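Local coordinates for protein chitin deacetylase 1 (Bombyx mori, PDB 5ZNT) that uses a zinc ion to hydrolyse the N-acetamido groups of N-acetyl-D-glucosamine residues in chitin, releasing acetate and leaving chitosan, at residues 33-46 with 257-271. Numbering follows the deposited sequence.
Sequences ARDVPQMITITFDD and HYEQNRAPLGLYFHA. With ZN (zinc ion), chain C.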
loop_
_atom_site.group_PDB
_atom_site.type_symbol
_atom_site.label_atom_id
_atom_site.label_comp_id
_atom_site.label_asym_id
_atom_site.label_seq_id
_atom_site.Cartn_x
_atom_site.Cartn_y
_atom_site.Cartn_z
ATOM N N ALA A 33 -20.701 3.558 -13.060
ATOM C CA ALA A 33 -20.057 4.204 -11.916
ATOM C C ALA A 33 -20.989 4.289 -10.709
ATOM O O ALA A 33 -20.559 4.069 -9.568
ATOM C CB ALA A 33 -19.560 5.597 -12.313
ATOM N N ARG A 34 -22.277 4.584 -10.933
ATOM C CA ARG A 34 -23.190 4.748 -9.803
ATOM C C ARG A 34 -23.424 3.441 -9.045
ATOM O O ARG A 34 -23.892 3.478 -7.903
ATOM C CB ARG A 34 -24.529 5.339 -10.278
ATOM C CG ARG A 34 -25.481 4.302 -10.853
ATOM C CD ARG A 34 -26.641 4.932 -11.628
ATOM N NE ARG A 34 -26.315 5.083 -13.047
ATOM C CZ ARG A 34 -26.732 4.263 -14.009
ATOM N NH1 ARG A 34 -27.498 3.217 -13.714
ATOM N NH2 ARG A 34 -26.369 4.482 -15.269
ATOM N N ASP A 35 -23.102 2.291 -9.632
ATOM C CA ASP A 35 -23.255 1.018 -8.932
ATOM C C ASP A 35 -21.944 0.474 -8.370
ATOM O O ASP A 35 -21.944 -0.605 -7.772
ATOM C CB ASP A 35 -23.878 -0.030 -9.857
ATOM C CG ASP A 35 -25.306 0.325 -10.267
ATOM O OD1 ASP A 35 -26.076 0.822 -9.415
ATOM O OD2 ASP A 35 -25.645 0.109 -11.444
ATOM N N VAL A 36 -20.842 1.191 -8.538
ATOM C CA VAL A 36 -19.514 0.747 -8.100
ATOM C C VAL A 36 -19.261 1.217 -6.669
ATOM O O VAL A 36 -19.366 2.417 -6.396
ATOM C CB VAL A 36 -18.430 1.270 -9.065
ATOM C CG1 VAL A 36 -17.005 1.012 -8.531
ATOM C CG2 VAL A 36 -18.621 0.654 -10.469
ATOM N N PRO A 37 -18.916 0.329 -5.732
ATOM C CA PRO A 37 -18.486 0.789 -4.399
ATOM C C PRO A 37 -17.220 1.633 -4.520
ATOM O O PRO A 37 -16.285 1.275 -5.244
ATOM C CB PRO A 37 -18.199 -0.511 -3.636
ATOM C CG PRO A 37 -18.630 -1.630 -4.529
ATOM C CD PRO A 37 -18.666 -1.102 -5.929
ATOM N N GLN A 38 -17.204 2.767 -3.837
ATOM C CA GLN A 38 -16.024 3.624 -3.805
ATOM C C GLN A 38 -15.025 3.030 -2.813
ATOM O O GLN A 38 -15.241 3.073 -1.602
ATOM C CB GLN A 38 -16.402 5.043 -3.403
ATOM C CG GLN A 38 -15.212 6.000 -3.319
ATOM C CD GLN A 38 -14.451 6.109 -4.651
ATOM O OE1 GLN A 38 -14.956 6.689 -5.619
ATOM N NE2 GLN A 38 -13.219 5.572 -4.690
ATOM N N MET A 39 -13.937 2.479 -3.323
ATOM C CA MET A 39 -12.897 1.910 -2.480
ATOM C C MET A 39 -11.907 2.989 -2.063
ATOM O O MET A 39 -11.540 3.855 -2.863
ATOM C CB MET A 39 -12.177 0.790 -3.227
ATOM C CG MET A 39 -13.063 -0.428 -3.436
ATOM S SD MET A 39 -12.287 -1.658 -4.503
ATOM C CE MET A 39 -13.014 -1.310 -6.110
ATOM N N ILE A 40 -11.483 2.935 -0.799
ATOM C CA ILE A 40 -10.439 3.816 -0.287
ATOM C C ILE A 40 -9.354 2.927 0.311
ATOM O O ILE A 40 -9.651 2.061 1.137
ATOM C CB ILE A 40 -10.988 4.807 0.757
ATOM C CG1 ILE A 40 -12.138 5.622 0.129
ATOM C CG2 ILE A 40 -9.888 5.777 1.234
ATOM C CD1 ILE A 40 -12.819 6.605 1.098
ATOM N N THR A 41 -8.109 3.128 -0.114
ATOM C CA THR A 41 -6.977 2.355 0.406
ATOM C C THR A 41 -6.128 3.291 1.258
ATOM O O THR A 41 -5.287 4.024 0.744
ATOM C CB THR A 41 -6.140 1.723 -0.708
ATOM O OG1 THR A 41 -5.598 2.734 -1.569
ATOM C CG2 THR A 41 -6.982 0.763 -1.544
ATOM N N ILE A 42 -6.383 3.284 2.564
ATOM C CA ILE A 42 -5.463 3.907 3.501
ATOM C C ILE A 42 -4.214 3.040 3.596
ATOM O O ILE A 42 -4.312 1.825 3.787
ATOM C CB ILE A 42 -6.117 4.041 4.881
ATOM C CG1 ILE A 42 -7.354 4.940 4.820
ATOM C CG2 ILE A 42 -5.099 4.542 5.908
ATOM C CD1 ILE A 42 -8.214 4.792 6.092
ATOM N N THR A 43 -3.034 3.652 3.461
ATOM C CA THR A 43 -1.788 2.914 3.639
ATOM C C THR A 43 -0.871 3.677 4.580
ATOM O O THR A 43 -1.005 4.892 4.759
ATOM C CB THR A 43 -1.051 2.647 2.305
ATOM O OG1 THR A 43 -0.440 3.860 1.826
ATOM C CG2 THR A 43 -2.016 2.112 1.223
ATOM N N PHE A 44 0.081 2.937 5.170
ATOM C CA PHE A 44 1.128 3.483 6.024
ATOM C C PHE A 44 2.470 2.880 5.633
ATOM O O PHE A 44 2.585 1.653 5.504
ATOM C CB PHE A 44 0.835 3.190 7.501
ATOM C CG PHE A 44 -0.443 3.793 7.973
ATOM C CD1 PHE A 44 -0.507 5.147 8.281
ATOM C CD2 PHE A 44 -1.594 3.018 8.072
ATOM C CE1 PHE A 44 -1.712 5.715 8.694
ATOM C CE2 PHE A 44 -2.788 3.583 8.496
ATOM C CZ PHE A 44 -2.837 4.924 8.814
ATOM N N ASP A 45 3.469 3.725 5.485
ATOM C CA ASP A 45 4.768 3.207 5.159
ATOM C C ASP A 45 5.595 3.122 6.416
ATOM O O ASP A 45 5.260 3.677 7.482
ATOM C CB ASP A 45 5.404 3.999 4.028
ATOM C CG ASP A 45 4.696 3.813 2.706
ATOM O OD1 ASP A 45 3.660 3.116 2.678
ATOM O OD2 ASP A 45 5.180 4.380 1.698
ATOM N N ASP A 46 6.689 2.408 6.226
ATOM C CA ASP A 46 7.841 2.333 7.089
ATOM C C ASP A 46 7.472 1.692 8.416
ATOM O O ASP A 46 6.435 1.214 8.539
ATOM C CB ASP A 46 8.460 3.710 7.493
ATOM C CG ASP A 46 8.788 4.663 6.324
ATOM O OD1 ASP A 46 8.786 4.215 5.202
ATOM O OD2 ASP A 46 9.050 5.855 6.652
ATOM N N HIS A 257 -13.007 11.315 -7.192
ATOM C CA HIS A 257 -13.157 9.907 -7.532
ATOM C C HIS A 257 -14.631 9.501 -7.558
ATOM O O HIS A 257 -15.101 8.875 -8.517
ATOM C CB HIS A 257 -12.380 9.044 -6.527
ATOM C CG HIS A 257 -10.891 9.122 -6.688
ATOM N ND1 HIS A 257 -10.120 8.019 -6.985
ATOM C CD2 HIS A 257 -10.035 10.168 -6.596
ATOM C CE1 HIS A 257 -8.852 8.385 -7.088
ATOM N NE2 HIS A 257 -8.770 9.681 -6.845
ATOM N N TYR A 258 -15.364 9.852 -6.498
ATOM C CA TYR A 258 -16.729 9.368 -6.326
ATOM C C TYR A 258 -17.655 9.874 -7.425
ATOM O O TYR A 258 -18.566 9.150 -7.840
ATOM C CB TYR A 258 -17.245 9.801 -4.963
ATOM C CG TYR A 258 -18.612 9.291 -4.579
ATOM C CD1 TYR A 258 -18.784 7.993 -4.124
ATOM C CD2 TYR A 258 -19.726 10.130 -4.629
ATOM C CE1 TYR A 258 -20.028 7.525 -3.741
ATOM C CE2 TYR A 258 -20.990 9.675 -4.257
ATOM C CZ TYR A 258 -21.130 8.371 -3.817
ATOM O OH TYR A 258 -22.350 7.889 -3.430
ATOM N N GLU A 259 -17.431 11.099 -7.911
ATOM C CA GLU A 259 -18.285 11.699 -8.930
ATOM C C GLU A 259 -17.820 11.400 -10.349
ATOM O O GLU A 259 -18.488 11.823 -11.295
ATOM C CB GLU A 259 -18.375 13.226 -8.755
ATOM C CG GLU A 259 -18.641 13.742 -7.332
ATOM C CD GLU A 259 -20.094 13.665 -6.880
ATOM O OE1 GLU A 259 -20.876 12.893 -7.480
ATOM O OE2 GLU A 259 -20.446 14.358 -5.887
ATOM N N GLN A 260 -16.700 10.697 -10.535
ATOM C CA GLN A 260 -16.282 10.356 -11.898
ATOM C C GLN A 260 -16.346 8.853 -12.126
ATOM O O GLN A 260 -17.436 8.289 -12.246
ATOM C CB GLN A 260 -14.879 10.901 -12.197
ATOM C CG GLN A 260 -14.830 12.433 -12.131
ATOM C CD GLN A 260 -13.513 13.045 -12.562
ATOM O OE1 GLN A 260 -13.238 13.179 -13.762
ATOM N NE2 GLN A 260 -12.698 13.459 -11.584
ATOM N N ASN A 261 -15.199 8.176 -12.189
ATOM C CA ASN A 261 -15.185 6.752 -12.490
ATOM C C ASN A 261 -15.049 5.874 -11.245
ATOM O O ASN A 261 -14.873 4.657 -11.375
ATOM C CB ASN A 261 -14.057 6.441 -13.479
ATOM C CG ASN A 261 -12.687 6.765 -12.915
ATOM O OD1 ASN A 261 -12.575 7.425 -11.878
ATOM N ND2 ASN A 261 -11.636 6.330 -13.606
ATOM N N ARG A 262 -15.132 6.456 -10.054
ATOM C CA ARG A 262 -14.990 5.714 -8.790
ATOM C C ARG A 262 -13.710 4.877 -8.737
ATOM O O ARG A 262 -13.690 3.783 -8.162
ATOM C CB ARG A 262 -16.208 4.831 -8.526
ATOM C CG ARG A 262 -17.483 5.654 -8.483
ATOM C CD ARG A 262 -18.332 5.305 -7.318
ATOM N NE ARG A 262 -19.419 6.267 -7.188
ATOM C CZ ARG A 262 -20.649 5.939 -6.815
ATOM N NH1 ARG A 262 -20.928 4.669 -6.530
ATOM N NH2 ARG A 262 -21.594 6.876 -6.728
ATOM N N ALA A 263 -12.635 5.376 -9.334
ATOM C CA ALA A 263 -11.352 4.705 -9.181
ATOM C C ALA A 263 -10.994 4.657 -7.697
ATOM O O ALA A 263 -11.255 5.620 -6.967
ATOM C CB ALA A 263 -10.260 5.439 -9.964
ATOM N N PRO A 264 -10.439 3.551 -7.212
ATOM C CA PRO A 264 -9.995 3.504 -5.814
ATOM C C PRO A 264 -9.184 4.741 -5.456
ATOM O O PRO A 264 -8.350 5.215 -6.236
ATOM C CB PRO A 264 -9.160 2.220 -5.749
ATOM C CG PRO A 264 -9.806 1.311 -6.800
ATOM C CD PRO A 264 -10.225 2.280 -7.931
ATOM N N LEU A 265 -9.503 5.322 -4.312
ATOM C CA LEU A 265 -8.819 6.511 -3.824
ATOM C C LEU A 265 -7.725 6.088 -2.839
ATOM O O LEU A 265 -8.013 5.460 -1.816
ATOM C CB LEU A 265 -9.812 7.435 -3.131
ATOM C CG LEU A 265 -9.263 8.597 -2.298
ATOM C CD1 LEU A 265 -8.610 9.645 -3.179
ATOM C CD2 LEU A 265 -10.383 9.220 -1.468
ATOM N N GLY A 266 -6.471 6.446 -3.131
ATOM C CA GLY A 266 -5.356 6.067 -2.280
ATOM C C GLY A 266 -4.969 7.186 -1.368
ATOM O O GLY A 266 -4.595 8.276 -1.813
ATOM N N LEU A 267 -5.035 6.944 -0.040
ATOM C CA LEU A 267 -4.613 7.891 0.983
ATOM C C LEU A 267 -3.360 7.323 1.658
ATOM O O LEU A 267 -3.438 6.461 2.545
ATOM C CB LEU A 267 -5.735 8.160 1.981
ATOM C CG LEU A 267 -7.048 8.628 1.321
ATOM C CD1 LEU A 267 -8.123 8.808 2.421
ATOM C CD2 LEU A 267 -6.812 9.945 0.557
ATOM N N TYR A 268 -2.203 7.804 1.232
ATOM C CA TYR A 268 -0.929 7.158 1.545
ATOM C C TYR A 268 -0.207 7.975 2.606
ATOM O O TYR A 268 0.253 9.083 2.329
ATOM C CB TYR A 268 -0.080 7.023 0.286
ATOM C CG TYR A 268 -0.816 6.444 -0.903
ATOM C CD1 TYR A 268 -1.452 5.212 -0.815
ATOM C CD2 TYR A 268 -0.862 7.120 -2.113
ATOM C CE1 TYR A 268 -2.083 4.646 -1.910
ATOM C CE2 TYR A 268 -1.518 6.577 -3.209
ATOM C CZ TYR A 268 -2.124 5.344 -3.101
ATOM O OH TYR A 268 -2.762 4.798 -4.198
ATOM N N PHE A 269 -0.112 7.430 3.822
ATOM C CA PHE A 269 0.395 8.170 4.974
ATOM C C PHE A 269 1.740 7.660 5.473
ATOM O O PHE A 269 2.130 6.505 5.254
ATOM C CB PHE A 269 -0.573 8.097 6.162
ATOM C CG PHE A 269 -1.883 8.799 5.935
ATOM C CD1 PHE A 269 -2.003 10.161 6.148
ATOM C CD2 PHE A 269 -2.999 8.085 5.535
ATOM C CE1 PHE A 269 -3.233 10.807 5.958
ATOM C CE2 PHE A 269 -4.227 8.715 5.325
ATOM C CZ PHE A 269 -4.345 10.074 5.527
ATOM N N HIS A 270 2.420 8.543 6.202
ATOM C CA HIS A 270 3.391 8.166 7.226
ATOM C C HIS A 270 2.759 8.449 8.572
ATOM O O HIS A 270 2.238 9.547 8.787
ATOM C CB HIS A 270 4.694 8.952 7.107
ATOM C CG HIS A 270 5.423 8.690 5.835
ATOM N ND1 HIS A 270 5.187 9.414 4.687
ATOM C CD2 HIS A 270 6.370 7.773 5.519
ATOM C CE1 HIS A 270 5.972 8.966 3.722
ATOM N NE2 HIS A 270 6.702 7.976 4.201
ATOM N N ALA A 271 2.808 7.460 9.466
ATOM C CA ALA A 271 2.220 7.623 10.791
ATOM C C ALA A 271 2.725 8.884 11.471
ATOM O O ALA A 271 1.950 9.609 12.106
ATOM C CB ALA A 271 2.540 6.408 11.657
HETATM ZN ZN ZN C . 9.418 4.793 3.248
HETATM O O HOH W 1 -23.947 4.773 -5.478
HETATM O O HOH W 2 -13.711 2.035 -6.056
HETATM O O HOH W 3 -4.290 2.753 -4.095
HETATM O O HOH W 4 1.731 5.013 2.931
HETATM O O HOH W 5 7.548 5.757 2.330
HETATM O O HOH W 6 9.765 6.737 4.098
HETATM O O HOH W 7 9.641 5.758 1.168
#
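R262 reaches from the turn after helix 243-258 into the loop leading to strand 38-45. Its CB packs on V36 CG1 at 3.9 Å, CG meets A33 O, and CD lies 3.2 Å from V36 O. NE turns back to its own segment and donates to a lone pair of Y258 O. At the tip, NH1 gives V36 O a hydrogen bond of 2.7 Å in the guanidinium plane and another to water 1, while NH2 sits over the rim of the Y258 ring. A33 O lies over the guanidinium face opposite Y258 CE1. Arginine suits this place: its N-H groups serve V36 O, Y258 O and the water, and its flat group fits against the ring.

Q38 crosses in the other direction. With CG anti to the backbone N (chi1 179°) and a bend at chi2 (59°), NE2 donates to A263 O at 3.0 Å, an oxygen that also accepts from H257 ND1 on the opposite face of its plane. The second N-H goes to M39 O, which takes L265 N from its other face; an amide thus joins the strand pairing.

From here strands 38-45 and 265-270 run parallel. On one face I40 CG2 touches L267 CD1 at 3.7 Å, and F44 CD1 rests on F269 CB. On the other, T43 OG1, bonded to R146, lies at the Y268 ring edge, 3.1 Å from CD1; G266, lacking a side chain, suits its place beneath the ring's face.

D46 OD1 binds zinc at 2.1 Å, beside H101 and H105. In the distorted beta/alpha barrel of this CE4 (NodB-type) domain, strand 38-45 also pairs with strands 75-78 and 298-300; helix 243-258 packs on I40, L267 and F269, and helix 303-311 touches T41 and P264.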